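Local coordinates for protein lipolytic enzyme, G-D-S-L family (Bacteroides thetaiotaomicron, PDB 7BR2) that metabolizes the drug diltiazem in a gut bacterium, as a serine esterase of the GDSL (SGNH) hydrolase family, at residues 249-254 against 261-266; 43-48 against 270-275; 357-362 against 429-434. One frame throughout, in Å; residues are numbered along the deposited sequence.

From the N terminus, helix 35-46 comes first; its last turn, in 43-48, meets 270-275, and contact 2 thereby closes a loop of 221 residues. Contact 1 is nested inside that loop and closes a tight hairpin, with six residues between its segments; 261-266 ends just before 270-275 begins, although the two contact centres lie about 21 Å apart. Contact 3 stands in series with both and closes a mostly helical excursion of 66 residues. It adjoins contact 2, where Met44 CE packs on Ile434 CD1 at 3.7 Å. The hairpin belongs to the antiparallel sheet; contact 2 ties the loop after strand 260-267 to helix 35-46, and contact 3 joins helices 344-377 and 417-437.

Contact 1: 249-254 against 261-266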
loop_
_atom_site.group_PDB
_atom_site.type_symbol
_atom_site.label_atom_id
_atom_site.label_comp_id
_atom_site.label_asym_id
_atom_site.label_seq_id
_atom_site.Cartn_x
_atom_site.Cartn_y
_atom_site.Cartn_z
ATOM N N CYS A 249 17.352 18.597 0.328
ATOM C CA CYS A 249 17.752 19.012 -1.007
ATOM C C CYS A 249 19.013 19.861 -0.921
ATOM O O CYS A 249 19.509 20.190 0.159
ATOM C CB CYS A 249 16.632 19.781 -1.712
ATOM S SG CYS A 249 16.100 21.269 -0.822
ATOM N N THR A 250 19.538 20.186 -2.095
ATOM C CA THR A 250 20.621 21.139 -2.264
ATOM C C THR A 250 20.116 22.250 -3.186
ATOM O O THR A 250 19.597 21.966 -4.273
ATOM C CB THR A 250 21.865 20.449 -2.836
ATOM O OG1 THR A 250 22.349 19.469 -1.899
ATOM C CG2 THR A 250 22.970 21.463 -3.092
ATOM N N ILE A 251 20.203 23.506 -2.723
ATOM C CA ILE A 251 19.897 24.687 -3.532
ATOM C C ILE A 251 21.212 25.340 -3.939
ATOM O O ILE A 251 22.097 25.545 -3.101
ATOM C CB ILE A 251 19.011 25.692 -2.767
ATOM C CG1 ILE A 251 17.692 25.064 -2.307
ATOM C CG2 ILE A 251 18.753 26.952 -3.612
ATOM C CD1 ILE A 251 16.825 24.562 -3.428
ATOM N N SER A 252 21.350 25.675 -5.218
ATOM C CA SER A 252 22.573 26.334 -5.658
ATOM C C SER A 252 22.269 27.184 -6.887
ATOM O O SER A 252 21.147 27.198 -7.394
ATOM C CB SER A 252 23.691 25.319 -5.919
ATOM O OG SER A 252 23.392 24.476 -7.017
ATOM N N ASN A 253 23.281 27.916 -7.348
ATOM C CA ASN A 253 23.177 28.776 -8.525
ATOM C C ASN A 253 21.944 29.682 -8.502
ATOM O O ASN A 253 21.270 29.880 -9.515
ATOM C CB ASN A 253 23.176 27.911 -9.787
ATOM C CG ASN A 253 23.523 28.689 -11.033
ATOM O OD1 ASN A 253 23.847 29.871 -10.975
ATOM N ND2 ASN A 253 23.448 28.028 -12.177
ATOM N N ILE A 254 21.685 30.293 -7.349
ATOM C CA ILE A 254 20.641 31.303 -7.268
ATOM C C ILE A 254 21.071 32.510 -8.089
ATOM O O ILE A 254 22.140 33.087 -7.864
ATOM C CB ILE A 254 20.362 31.686 -5.811
ATOM C CG1 ILE A 254 20.152 30.423 -4.971
ATOM C CG2 ILE A 254 19.180 32.631 -5.719
ATOM C CD1 ILE A 254 19.737 30.684 -3.547
ATOM N N ILE A 261 13.852 35.155 -10.978
ATOM C CA ILE A 261 14.796 34.470 -10.111
ATOM C C ILE A 261 14.831 32.998 -10.499
ATOM O O ILE A 261 13.804 32.408 -10.840
ATOM C CB ILE A 261 14.448 34.668 -8.623
ATOM C CG1 ILE A 261 15.578 34.140 -7.737
ATOM C CG2 ILE A 261 13.108 34.038 -8.286
ATOM C CD1 ILE A 261 15.468 34.576 -6.290
ATOM N N SER A 262 16.020 32.410 -10.464
ATOM C CA SER A 262 16.210 31.044 -10.917
ATOM C C SER A 262 17.254 30.376 -10.043
ATOM O O SER A 262 18.122 31.044 -9.478
ATOM C CB SER A 262 16.623 31.009 -12.389
ATOM O OG SER A 262 17.965 31.420 -12.533
ATOM N N PHE A 263 17.129 29.061 -9.886
ATOM C CA PHE A 263 18.138 28.325 -9.141
ATOM C C PHE A 263 18.107 26.854 -9.537
ATOM O O PHE A 263 17.231 26.397 -10.279
ATOM C CB PHE A 263 17.950 28.493 -7.629
ATOM C CG PHE A 263 16.579 28.140 -7.143
ATOM C CD1 PHE A 263 15.558 29.076 -7.167
ATOM C CD2 PHE A 263 16.314 26.880 -6.628
ATOM C CE1 PHE A 263 14.296 28.761 -6.701
ATOM C CE2 PHE A 263 15.053 26.555 -6.162
ATOM C CZ PHE A 263 14.041 27.493 -6.196
ATOM N N ASP A 264 19.099 26.125 -9.035
ATOM C CA ASP A 264 19.243 24.695 -9.243
ATOM C C ASP A 264 18.811 23.975 -7.974
ATOM O O ASP A 264 19.240 24.336 -6.864
ATOM C CB ASP A 264 20.684 24.345 -9.611
ATOM C CG ASP A 264 21.042 24.780 -11.028
ATOM O OD1 ASP A 264 20.120 25.073 -11.823
ATOM O OD2 ASP A 264 22.244 24.858 -11.346
ATOM N N TYR A 265 17.915 23.003 -8.151
ATOM C CA TYR A 265 17.287 22.243 -7.080
ATOM C C TYR A 265 17.669 20.777 -7.249
ATOM O O TYR A 265 17.362 20.176 -8.282
ATOM C CB TYR A 265 15.770 22.439 -7.162
ATOM C CG TYR A 265 14.899 21.487 -6.376
ATOM C CD1 TYR A 265 15.027 21.358 -5.001
ATOM C CD2 TYR A 265 13.933 20.734 -7.016
ATOM C CE1 TYR A 265 14.216 20.501 -4.291
ATOM C CE2 TYR A 265 13.117 19.873 -6.316
ATOM C CZ TYR A 265 13.261 19.763 -4.955
ATOM O OH TYR A 265 12.440 18.903 -4.256
ATOM N N LEU A 266 18.359 20.206 -6.270
ATOM C CA LEU A 266 18.661 18.779 -6.314
ATOM C C LEU A 266 18.032 18.138 -5.085
ATOM O O LEU A 266 18.561 18.250 -3.978
ATOM C CB LEU A 266 20.169 18.507 -6.395
ATOM C CG LEU A 266 20.515 17.004 -6.356
ATOM C CD1 LEU A 266 19.921 16.247 -7.566
ATOM C CD2 LEU A 266 22.011 16.739 -6.249
HETATM O O HOH W 1 20.474 16.975 -2.533
#
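The ring of Tyr265 is met at its edge, near the plane, by the CD1 methyl of Ile251, 4.0 Å from Tyr265 CD1. Cys249 flanks the same ring: its CB comes obliquely to 3.6 Å from Tyr265 CE1, and its SG stays at the edge, 5.3 Å from the ring centroid, a sulfur-aromatic contact. Ile251 CD1 also meets the Phe263 ring obliquely, 3.8 Å from Phe263 CE2, so one methyl serves both aromatics. Phe263 holds CG in the crowded position between backbone N and carbonyl carbon (chi1 54°), with CB tucked beside Ile254 CG1. Together these groups form the apolar face of a beta hairpin, turned toward Met234 and Ile236 of strand 232-237, while the Tyr265 hydroxyl bonds Glu303. Strand 249-257 is an outermost strand of a five-stranded antiparallel sheet; strand 260-267 pairs on its far side with strand 443-449. Two hydrogen-bonded pairs join the hairpin, Thr250 with Leu266 and Ser252 with Asp264, and the bond from Asp264 N to Ser252 O is 2.8 Å and nearly straight (172°). Beyond Ser252 the register slips: Asn253, with positive phi, is an extra residue before Lys255 pairs with Ser262, a beta bulge. Asp264, on the face of Thr250 and Ser252, runs side by side with Asn253, carboxylate and amide planes 78° apart, linked weakly by Asn253 ND2 to Asp264 OD2 at 3.5 Å. A water donates to Leu266 O at 2.7 Å and also bonds Thr250 OG1.

Contact 2: 43-48 against 270-275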
loop_
_atom_site.group_PDB
_atom_site.type_symbol
_atom_site.label_atom_id
_atom_site.label_comp_id
_atom_site.label_asym_id
_atom_site.label_seq_id
_atom_site.Cartn_x
_atom_site.Cartn_y
_atom_site.Cartn_z
ATOM N N TYR A 43 8.499 3.699 -0.660
ATOM C CA TYR A 43 9.933 3.472 -0.453
ATOM C C TYR A 43 10.733 3.683 -1.737
ATOM O O TYR A 43 11.882 4.128 -1.679
ATOM C CB TYR A 43 10.188 2.058 0.071
ATOM C CG TYR A 43 9.970 1.905 1.550
ATOM C CD1 TYR A 43 8.699 1.739 2.078
ATOM C CD2 TYR A 43 11.045 1.949 2.430
ATOM C CE1 TYR A 43 8.507 1.607 3.445
ATOM C CE2 TYR A 43 10.868 1.826 3.787
ATOM C CZ TYR A 43 9.598 1.654 4.295
ATOM O OH TYR A 43 9.434 1.516 5.659
ATOM N N MET A 44 10.120 3.457 -2.906
ATOM C CA MET A 44 10.849 3.597 -4.160
ATOM C C MET A 44 11.092 5.059 -4.488
ATOM O O MET A 44 12.112 5.394 -5.100
ATOM C CB MET A 44 10.078 2.968 -5.332
ATOM C CG MET A 44 9.788 1.459 -5.277
ATOM S SD MET A 44 8.446 1.032 -6.419
ATOM C CE MET A 44 8.668 -0.755 -6.572
ATOM N N THR A 45 10.165 5.939 -4.113
ATOM C CA THR A 45 10.330 7.342 -4.472
ATOM C C THR A 45 10.970 8.179 -3.371
ATOM O O THR A 45 11.696 9.127 -3.676
ATOM C CB THR A 45 8.987 7.933 -4.886
ATOM O OG1 THR A 45 8.034 7.689 -3.844
ATOM C CG2 THR A 45 8.521 7.262 -6.149
ATOM N N ARG A 46 10.670 7.895 -2.099
ATOM C CA ARG A 46 11.236 8.627 -0.966
ATOM C C ARG A 46 12.661 8.168 -0.607
ATOM O O ARG A 46 13.473 8.977 -0.132
ATOM C CB ARG A 46 10.314 8.510 0.236
ATOM C CG ARG A 46 10.577 9.544 1.340
ATOM C CD ARG A 46 10.312 10.968 0.874
ATOM N NE ARG A 46 9.090 10.996 0.093
ATOM C CZ ARG A 46 7.894 11.275 0.598
ATOM N NH1 ARG A 46 7.769 11.518 1.891
ATOM N NH2 ARG A 46 6.819 11.257 -0.185
ATOM N N PHE A 47 12.983 6.875 -0.742
ATOM C CA PHE A 47 14.318 6.367 -0.422
ATOM C C PHE A 47 14.887 5.669 -1.655
ATOM O O PHE A 47 15.128 4.454 -1.634
ATOM C CB PHE A 47 14.263 5.430 0.783
ATOM C CG PHE A 47 13.597 6.039 1.970
ATOM C CD1 PHE A 47 14.173 7.113 2.644
ATOM C CD2 PHE A 47 12.361 5.582 2.381
ATOM C CE1 PHE A 47 13.538 7.689 3.726
ATOM C CE2 PHE A 47 11.721 6.158 3.470
ATOM C CZ PHE A 47 12.308 7.212 4.138
ATOM N N PRO A 48 15.155 6.423 -2.730
ATOM C CA PRO A 48 15.512 5.788 -4.013
ATOM C C PRO A 48 16.821 5.020 -3.993
ATOM O O PRO A 48 17.021 4.139 -4.850
ATOM C CB PRO A 48 15.594 6.975 -4.978
ATOM C CG PRO A 48 15.972 8.154 -4.082
ATOM C CD PRO A 48 15.214 7.902 -2.798
ATOM N N LEU A 270 11.931 11.949 -4.651
ATOM C CA LEU A 270 10.904 12.361 -5.592
ATOM C C LEU A 270 9.572 12.524 -4.870
ATOM O O LEU A 270 9.401 12.017 -3.756
ATOM C CB LEU A 270 10.769 11.324 -6.721
ATOM C CG LEU A 270 11.975 11.105 -7.640
ATOM C CD1 LEU A 270 11.702 9.971 -8.640
ATOM C CD2 LEU A 270 12.356 12.392 -8.362
ATOM N N PRO A 271 8.619 13.270 -5.439
ATOM C CA PRO A 271 7.274 13.309 -4.846
ATOM C C PRO A 271 6.583 11.958 -4.957
ATOM O O PRO A 271 6.910 11.123 -5.805
ATOM C CB PRO A 271 6.541 14.371 -5.672
ATOM C CG PRO A 271 7.245 14.374 -6.991
ATOM C CD PRO A 271 8.695 14.075 -6.674
ATOM N N TYR A 272 5.609 11.751 -4.081
ATOM C CA TYR A 272 4.818 10.532 -4.137
ATOM C C TYR A 272 3.794 10.653 -5.250
ATOM O O TYR A 272 3.006 11.607 -5.253
ATOM C CB TYR A 272 4.112 10.259 -2.827
ATOM C CG TYR A 272 3.496 8.885 -2.814
ATOM C CD1 TYR A 272 4.255 7.768 -2.466
ATOM C CD2 TYR A 272 2.168 8.691 -3.195
ATOM C CE1 TYR A 272 3.701 6.501 -2.467
ATOM C CE2 TYR A 272 1.607 7.426 -3.200
ATOM C CZ TYR A 272 2.380 6.334 -2.841
ATOM O OH TYR A 272 1.822 5.074 -2.839
ATOM N N PRO A 273 3.800 9.753 -6.230
ATOM C CA PRO A 273 2.847 9.844 -7.337
ATOM C C PRO A 273 1.554 9.108 -7.035
ATOM O O PRO A 273 1.541 8.023 -6.448
ATOM C CB PRO A 273 3.620 9.204 -8.497
ATOM C CG PRO A 273 4.484 8.214 -7.837
ATOM C CD PRO A 273 4.824 8.725 -6.457
ATOM N N LEU A 274 0.448 9.726 -7.455
ATOM C CA LEU A 274 -0.893 9.227 -7.180
ATOM C C LEU A 274 -1.585 8.895 -8.491
ATOM O O LEU A 274 -1.677 9.741 -9.389
ATOM C CB LEU A 274 -1.705 10.256 -6.389
ATOM C CG LEU A 274 -1.161 10.501 -4.983
ATOM C CD1 LEU A 274 -1.750 11.751 -4.340
ATOM C CD2 LEU A 274 -1.366 9.278 -4.090
ATOM N N ASP A 275 -2.037 7.657 -8.609
ATOM C CA ASP A 275 -2.803 7.242 -9.774
ATOM C C ASP A 275 -4.210 7.826 -9.677
ATOM O O ASP A 275 -4.886 7.673 -8.648
ATOM C CB ASP A 275 -2.848 5.719 -9.829
ATOM C CG ASP A 275 -3.135 5.192 -11.215
ATOM O OD1 ASP A 275 -3.567 5.980 -12.083
ATOM O OD2 ASP A 275 -2.937 3.973 -11.418
HETATM O O HOH W 2 8.195 10.068 -2.581
#
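The last turn of helix 35-46 begins here with Tyr43, whose carbonyl accepts the backbone N-H of Phe47. Thr45 carries the contact. Its carbonyl receives the N-H of Leu270, with Leu270 N 3.0 Å from Thr45 O; the bond is fairly straight (162° at the hydrogen), but the donor stands 31° above the carbonyl plane. The Thr45 hydroxyl, in the crowded position between backbone N and carbonyl carbon, donates back to Leu41 O in its own helix and takes a hydrogen bond from a water at 2.7 Å from Thr45 OG1. The same torsion leaves CG2 tip to tip with the proline ring, Thr45 CG2 lying 4.0 Å from Pro273 CD. Arg46 follows with CG anti to its backbone N and a chain bent at chi2 and chi3, which brings the guanidinium round to 270-275. The water sits in plane at the guanidinium edge, 3.0 Å from Arg46 NE, and donates to Leu270 O at 2.6 Å. Three bonds hold this one molecule, which links the side chains of Thr45 and Arg46 to the carbonyl of Leu270; with a last-turn carbonyl satisfied by a loop N-H from distant sequence, it completes the junction of helix end and loop. Arg46 NH2 lies 3.9 Å from Tyr272 CB, near the guanidinium plane, with the guanidinium and Tyr272 ring planes 84° apart, and reaches on to Met300 O. Phe47, the first residue to leave helical geometry, has one ring face over Arg46 CG. Tyr272 tucks against Leu41 and Tyr42 and bonds Phe38 O through its hydroxyl, so the loop after strand 260-267 lies along helix 35-46, with Met214 of helix 210-223 beside Tyr272 and Gln348 and Ile352 of helix 344-377 against Leu270.

Contact 3: 357-362 against 429-434; sequences EYRWEL and VLISKI
Leu430 points its CD1 methyl straight into the flank of the facing helix, touching backbone as much as side chain: Leu430 CD1 is 3.4 Å from Arg359 N. Its CG is anti to the carbonyl carbon (chi1 -64°), which carries the methyl outward to the other helix. Tyr358 meets this methyl with CB alone, Tyr358 CB to Leu430 CD1 being 3.8 Å, while the phenol ring leads away from the interface. From the next turn Leu362 crosses Leu430 at about a right angle, methyl against methyl, with Leu362 CD1 3.8 Å from Leu430 CD1. Leu355, one turn earlier, also touches Leu430, so Leu355, Tyr358, Arg359 and Leu362 surround it as the four corners of a hole, a knobs-into-holes arrangement. The helices run antiparallel, their short segments 157° apart in direction with axes 9.7 Å at closest approach. Ile431 works alongside on the same face: its CG1 branch crosses obliquely over the aliphatic part of Arg359, and Ile431 CG1 lies 3.7 Å from Arg359 CD. Arg359 reaches there with CG anti to its backbone N (chi1 175°), then bends at chi2 and chi3 so that the guanidinium leaves the apolar interface. There NE bonds Asn356 OD1, NH1 forms a salt bridge to Glu363, and NH2 makes a weak bond to Ser37. Trp40 of helix 35-46 packs against both Arg359 and Ile431, and Ile434, a turn further along, rests on Ile352 and Leu355.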
loop_
_atom_site.group_PDB
_atom_site.type_symbol
_atom_site.label_atom_id
_atom_site.label_comp_id
_atom_site.label_asym_id
_atom_site.label_seq_id
_atom_site.Cartn_x
_atom_site.Cartn_y
_atom_site.Cartn_z
ATOM N N GLU A 357 2.926 -0.553 -11.091
ATOM C CA GLU A 357 1.617 -1.174 -11.327
ATOM C C GLU A 357 1.717 -2.370 -12.291
ATOM O O GLU A 357 1.100 -3.423 -12.054
ATOM C CB GLU A 357 0.642 -0.104 -11.834
ATOM C CG GLU A 357 -0.675 -0.611 -12.407
ATOM C CD GLU A 357 -1.625 -1.188 -11.370
ATOM O OE1 GLU A 357 -1.457 -0.896 -10.161
ATOM O OE2 GLU A 357 -2.546 -1.945 -11.776
ATOM N N TYR A 358 2.505 -2.235 -13.369
ATOM C CA TYR A 358 2.787 -3.389 -14.234
ATOM C C TYR A 358 3.324 -4.562 -13.416
ATOM O O TYR A 358 2.893 -5.721 -13.571
ATOM C CB TYR A 358 3.829 -3.024 -15.296
ATOM C CG TYR A 358 3.368 -2.195 -16.471
ATOM C CD1 TYR A 358 2.257 -2.567 -17.220
ATOM C CD2 TYR A 358 4.069 -1.066 -16.865
ATOM C CE1 TYR A 358 1.849 -1.828 -18.310
ATOM C CE2 TYR A 358 3.655 -0.310 -17.961
ATOM C CZ TYR A 358 2.545 -0.699 -18.671
ATOM O OH TYR A 358 2.115 0.028 -19.755
ATOM N N ARG A 359 4.293 -4.260 -12.543
ATOM C CA ARG A 359 4.880 -5.266 -11.662
ATOM C C ARG A 359 3.826 -5.903 -10.769
ATOM O O ARG A 359 3.763 -7.132 -10.639
ATOM C CB ARG A 359 5.986 -4.623 -10.815
ATOM C CG ARG A 359 6.600 -5.547 -9.777
ATOM C CD ARG A 359 7.034 -4.762 -8.536
ATOM N NE ARG A 359 5.912 -4.123 -7.842
ATOM C CZ ARG A 359 5.056 -4.759 -7.044
ATOM N NH1 ARG A 359 5.190 -6.063 -6.836
ATOM N NH2 ARG A 359 4.070 -4.090 -6.446
ATOM N N TRP A 360 2.978 -5.073 -10.157
ATOM C CA TRP A 360 1.932 -5.584 -9.280
ATOM C C TRP A 360 1.025 -6.566 -10.022
ATOM O O TRP A 360 0.643 -7.605 -9.465
ATOM C CB TRP A 360 1.136 -4.415 -8.685
ATOM C CG TRP A 360 -0.067 -4.827 -7.901
ATOM C CD1 TRP A 360 -0.121 -5.120 -6.566
ATOM C CD2 TRP A 360 -1.395 -5.012 -8.412
ATOM N NE1 TRP A 360 -1.408 -5.462 -6.213
ATOM C CE2 TRP A 360 -2.206 -5.413 -7.329
ATOM C CE3 TRP A 360 -1.973 -4.882 -9.676
ATOM C CZ2 TRP A 360 -3.573 -5.690 -7.476
ATOM C CZ3 TRP A 360 -3.337 -5.153 -9.822
ATOM C CH2 TRP A 360 -4.118 -5.550 -8.726
ATOM N N GLU A 361 0.704 -6.275 -11.293
ATOM C CA GLU A 361 -0.143 -7.187 -12.077
ATOM C C GLU A 361 0.534 -8.537 -12.296
ATOM O O GLU A 361 -0.088 -9.605 -12.130
ATOM C CB GLU A 361 -0.494 -6.561 -13.429
ATOM C CG GLU A 361 -1.643 -5.568 -13.374
ATOM C CD GLU A 361 -1.772 -4.727 -14.640
ATOM O OE1 GLU A 361 -1.442 -5.237 -15.735
ATOM O OE2 GLU A 361 -2.186 -3.535 -14.524
ATOM N N LEU A 362 1.816 -8.508 -12.679
ATOM C CA LEU A 362 2.557 -9.760 -12.820
ATOM C C LEU A 362 2.525 -10.558 -11.517
ATOM O O LEU A 362 2.214 -11.771 -11.498
ATOM C CB LEU A 362 3.994 -9.453 -13.232
ATOM C CG LEU A 362 4.185 -9.110 -14.707
ATOM C CD1 LEU A 362 5.587 -8.505 -14.979
ATOM C CD2 LEU A 362 3.932 -10.326 -15.573
ATOM N N VAL A 429 12.875 -7.135 -14.200
ATOM C CA VAL A 429 13.121 -6.090 -15.187
ATOM C C VAL A 429 12.492 -4.789 -14.726
ATOM O O VAL A 429 13.117 -3.725 -14.755
ATOM C CB VAL A 429 12.570 -6.496 -16.564
ATOM C CG1 VAL A 429 12.334 -5.249 -17.415
ATOM C CG2 VAL A 429 13.517 -7.448 -17.252
ATOM N N LEU A 430 11.236 -4.870 -14.294
ATOM C CA LEU A 430 10.519 -3.670 -13.870
ATOM C C LEU A 430 11.133 -3.064 -12.613
ATOM O O LEU A 430 11.298 -1.841 -12.519
ATOM C CB LEU A 430 9.048 -4.003 -13.640
ATOM C CG LEU A 430 8.306 -4.458 -14.886
ATOM C CD1 LEU A 430 6.955 -5.041 -14.519
ATOM C CD2 LEU A 430 8.154 -3.282 -15.851
ATOM N N ILE A 431 11.469 -3.910 -11.639
ATOM C CA ILE A 431 12.046 -3.431 -10.385
ATOM C C ILE A 431 13.405 -2.779 -10.631
ATOM O O ILE A 431 13.736 -1.745 -10.024
ATOM C CB ILE A 431 12.125 -4.591 -9.370
ATOM C CG1 ILE A 431 10.706 -5.116 -9.085
ATOM C CG2 ILE A 431 12.790 -4.143 -8.069
ATOM C CD1 ILE A 431 10.640 -6.488 -8.414
ATOM N N SER A 432 14.230 -3.386 -11.493
ATOM C CA SER A 432 15.512 -2.780 -11.833
ATOM C C SER A 432 15.318 -1.445 -12.529
ATOM O O SER A 432 16.051 -0.489 -12.258
ATOM C CB SER A 432 16.352 -3.710 -12.707
ATOM O OG SER A 432 16.684 -4.882 -11.986
ATOM N N LYS A 433 14.363 -1.359 -13.457
ATOM C CA LYS A 433 14.141 -0.073 -14.104
ATOM C C LYS A 433 13.768 0.983 -13.067
ATOM O O LYS A 433 14.310 2.095 -13.074
ATOM C CB LYS A 433 13.061 -0.202 -15.173
ATOM C CG LYS A 433 13.080 0.928 -16.202
ATOM C CD LYS A 433 14.472 1.065 -16.781
ATOM C CE LYS A 433 14.430 1.292 -18.269
ATOM N NZ LYS A 433 15.777 1.238 -18.897
ATOM N N ILE A 434 12.859 0.636 -12.150
ATOM C CA ILE A 434 12.443 1.575 -11.114
ATOM C C ILE A 434 13.648 2.075 -10.328
ATOM O O ILE A 434 13.818 3.283 -10.134
ATOM C CB ILE A 434 11.381 0.944 -10.193
ATOM C CG1 ILE A 434 10.022 0.939 -10.881
ATOM C CG2 ILE A 434 11.304 1.697 -8.873
ATOM C CD1 ILE A 434 8.990 0.082 -10.158
#